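Local coordinates for oxidoreductase, NAD-binding/iron-sulfur cluster-binding protein (Nitratireductor pacificus pht-3B, PDB 6ZXU) that carries out reductive dehalogenation of halogenated organic compounds, using a cobalamin cofactor and two iron-sulfur clusters of the 4Fe-4S type, at residues A[109-119]-A[179-187]. Residues are numbered along the deposited sequence; the frame is centred on the assembly and turned at random.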
# COMPACT_ATOMS: atom_id res chain seq x y z
N ASN A 109 -2.93 12.29 -16.79
CA ASN A 109 -2.15 11.12 -16.35
C ASN A 109 -1.21 11.41 -15.23
O ASN A 109 -1.08 10.65 -14.30
CB ASN A 109 -1.44 10.51 -17.52
CG ASN A 109 -0.41 9.48 -17.10
OD1 ASN A 109 0.76 9.82 -16.95
ND2 ASN A 109 -0.85 8.22 -16.95
N LEU A 110 -0.53 12.54 -15.30
CA LEU A 110 0.44 12.84 -14.30
C LEU A 110 -0.22 13.31 -13.00
O LEU A 110 0.27 13.04 -11.91
CB LEU A 110 1.38 13.89 -14.85
CG LEU A 110 2.71 14.09 -14.23
CD1 LEU A 110 3.52 12.81 -14.18
CD2 LEU A 110 3.47 15.20 -15.00
N LYS A 111 -1.33 14.04 -13.11
CA LYS A 111 -2.13 14.37 -11.92
C LYS A 111 -2.72 13.14 -11.25
O LYS A 111 -2.66 13.01 -10.07
CB LYS A 111 -3.28 15.30 -12.29
CG LYS A 111 -2.87 16.72 -12.56
CD LYS A 111 -4.14 17.49 -12.99
CE LYS A 111 -4.06 18.89 -12.49
NZ LYS A 111 -5.28 19.58 -13.03
N ALA A 112 -3.22 12.21 -12.04
CA ALA A 112 -3.73 10.94 -11.52
C ALA A 112 -2.61 10.12 -10.87
O ALA A 112 -2.85 9.44 -9.85
CB ALA A 112 -4.38 10.14 -12.64
N SER A 113 -1.41 10.26 -11.35
CA SER A 113 -0.25 9.59 -10.76
C SER A 113 0.04 10.15 -9.42
O SER A 113 0.38 9.38 -8.52
CB SER A 113 1.00 9.71 -11.67
OG SER A 113 0.82 9.13 -12.94
N ALA A 114 -0.01 11.48 -9.25
CA ALA A 114 0.26 12.08 -7.99
C ALA A 114 -0.77 11.71 -6.92
O ALA A 114 -0.43 11.45 -5.78
CB ALA A 114 0.39 13.56 -8.15
N TYR A 115 -2.05 11.68 -7.30
CA TYR A 115 -3.12 11.32 -6.41
C TYR A 115 -2.99 9.83 -6.02
O TYR A 115 -3.23 9.49 -4.88
CB TYR A 115 -4.51 11.60 -7.05
CG TYR A 115 -4.87 13.07 -7.06
CD1 TYR A 115 -4.88 13.79 -5.88
CD2 TYR A 115 -5.17 13.74 -8.21
CE1 TYR A 115 -5.22 15.11 -5.83
CE2 TYR A 115 -5.49 15.08 -8.18
CZ TYR A 115 -5.53 15.76 -7.01
OH TYR A 115 -5.90 17.05 -6.94
N PHE A 116 -2.60 8.98 -6.97
CA PHE A 116 -2.30 7.57 -6.72
C PHE A 116 -1.25 7.41 -5.59
O PHE A 116 -1.38 6.54 -4.71
CB PHE A 116 -1.87 6.91 -8.00
CG PHE A 116 -1.35 5.50 -7.84
CD1 PHE A 116 -2.25 4.44 -7.54
CD2 PHE A 116 -0.05 5.19 -8.05
CE1 PHE A 116 -1.81 3.16 -7.45
CE2 PHE A 116 0.43 3.87 -7.91
CZ PHE A 116 -0.47 2.87 -7.63
N LEU A 117 -0.30 8.32 -5.54
CA LEU A 117 0.76 8.32 -4.52
C LEU A 117 0.37 9.08 -3.30
O LEU A 117 1.19 9.34 -2.44
CB LEU A 117 2.06 8.87 -5.11
CG LEU A 117 2.63 8.14 -6.28
CD1 LEU A 117 3.84 8.87 -6.82
CD2 LEU A 117 3.06 6.73 -5.94
N ASP A 118 -0.89 9.44 -3.19
CA ASP A 118 -1.44 10.12 -2.03
C ASP A 118 -0.98 11.61 -1.86
O ASP A 118 -0.93 12.12 -0.76
CB ASP A 118 -1.24 9.29 -0.76
CG ASP A 118 -1.79 7.90 -0.91
OD1 ASP A 118 -3.04 7.78 -1.08
OD2 ASP A 118 -0.97 6.93 -0.95
N ALA A 119 -0.78 12.33 -2.98
CA ALA A 119 -0.84 13.77 -2.92
C ALA A 119 -2.24 14.18 -2.48
O ALA A 119 -3.20 13.53 -2.81
CB ALA A 119 -0.53 14.40 -4.30
N ILE A 179 7.24 11.41 -3.13
CA ILE A 179 6.37 11.57 -4.30
C ILE A 179 7.11 12.26 -5.45
O ILE A 179 7.07 11.82 -6.58
CB ILE A 179 5.07 12.35 -3.94
CG1 ILE A 179 4.30 11.55 -2.90
CG2 ILE A 179 4.28 12.64 -5.19
CD1 ILE A 179 3.08 12.25 -2.37
N ALA A 180 7.85 13.33 -5.16
CA ALA A 180 8.62 14.04 -6.23
C ALA A 180 9.67 13.18 -6.91
O ALA A 180 9.87 13.27 -8.11
CB ALA A 180 9.26 15.30 -5.65
N ALA A 181 10.35 12.33 -6.13
CA ALA A 181 11.35 11.39 -6.64
C ALA A 181 10.73 10.34 -7.51
O ALA A 181 11.25 10.06 -8.59
CB ALA A 181 12.08 10.71 -5.49
N ILE A 182 9.53 9.86 -7.15
CA ILE A 182 8.89 8.81 -7.92
C ILE A 182 8.38 9.39 -9.23
O ILE A 182 8.56 8.81 -10.28
CB ILE A 182 7.77 8.14 -7.10
CG1 ILE A 182 8.35 7.35 -5.96
CG2 ILE A 182 7.00 7.23 -8.03
CD1 ILE A 182 7.30 6.95 -4.94
N LEU A 183 7.74 10.56 -9.15
CA LEU A 183 7.14 11.14 -10.29
C LEU A 183 8.15 11.66 -11.30
O LEU A 183 7.97 11.49 -12.49
CB LEU A 183 6.15 12.22 -9.93
CG LEU A 183 4.82 11.78 -9.24
CD1 LEU A 183 4.02 12.99 -8.90
CD2 LEU A 183 4.05 10.84 -10.15
N SER A 184 9.21 12.29 -10.82
CA SER A 184 10.31 12.70 -11.69
C SER A 184 10.96 11.53 -12.34
O SER A 184 11.22 11.54 -13.56
CB SER A 184 11.30 13.56 -10.93
OG SER A 184 12.02 12.86 -9.95
N GLY A 185 11.15 10.44 -11.58
CA GLY A 185 11.69 9.25 -12.20
C GLY A 185 10.82 8.61 -13.20
O GLY A 185 11.30 8.07 -14.19
N TYR A 186 9.52 8.64 -12.97
CA TYR A 186 8.52 8.16 -13.96
C TYR A 186 8.62 8.92 -15.29
O TYR A 186 8.64 8.30 -16.36
CB TYR A 186 7.09 8.35 -13.39
CG TYR A 186 5.96 8.25 -14.34
CD1 TYR A 186 5.78 7.11 -15.10
CD2 TYR A 186 5.02 9.26 -14.45
CE1 TYR A 186 4.71 6.99 -15.97
CE2 TYR A 186 3.90 9.15 -15.31
CZ TYR A 186 3.73 8.03 -16.05
OH TYR A 186 2.67 7.92 -16.92
N VAL A 187 8.70 10.26 -15.22
CA VAL A 187 8.80 11.08 -16.47
C VAL A 187 10.18 10.81 -17.16
O VAL A 187 10.24 10.68 -18.38
CB VAL A 187 8.60 12.56 -16.16
CG1 VAL A 187 8.88 13.46 -17.35
CG2 VAL A 187 7.19 12.82 -15.66
O HOH W 1 0.88 5.82 -16.52
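Ile179 meets Leu117 where helix 103-116 ends in a Schellman motif; from there helices 103-116 and 168-190 pack roughly antiparallel, the axes of 109-116 and 179-187 approaching to 10.5 Å at 147°, with strand 142-149 of a four-stranded antiparallel sheet touching Ile179, Leu183 and Leu110. The CD1 of Ile179 lies against the turn itself, in van der Waals contact 3.5 Å from Leu117 O, which accepts a hydrogen bond from Arg455. Asp118, the positive-phi residue of the motif, uses OD2 for salt bridges with Arg451 and Arg455. One turn on, Ile182 offers CG2 to Leu117 CD1 at 3.8 Å. Leu183 then forks over 109-117: CD1 rests on Ala114 CB, while CD2 sits 3.6 Å from Ser113 CB and also touches Leu117 CD1. Tyr186 has its ring carbon CG anti to the backbone N (chi1 165°), which carries the phenol across to Asn109; Leu110 CD1 packs at the ring edge. Tyr186 OH donates to Asn109 OD1 at 2.7 Å and accepts from a water that in turn accepts from Asn109 ND2. A phenylalanine here would probably leave Asn109 OD1 without this donor and deprive the bridging water of one acceptor. Val187 adds CG2 against Leu110 CD1 at 4.0 Å.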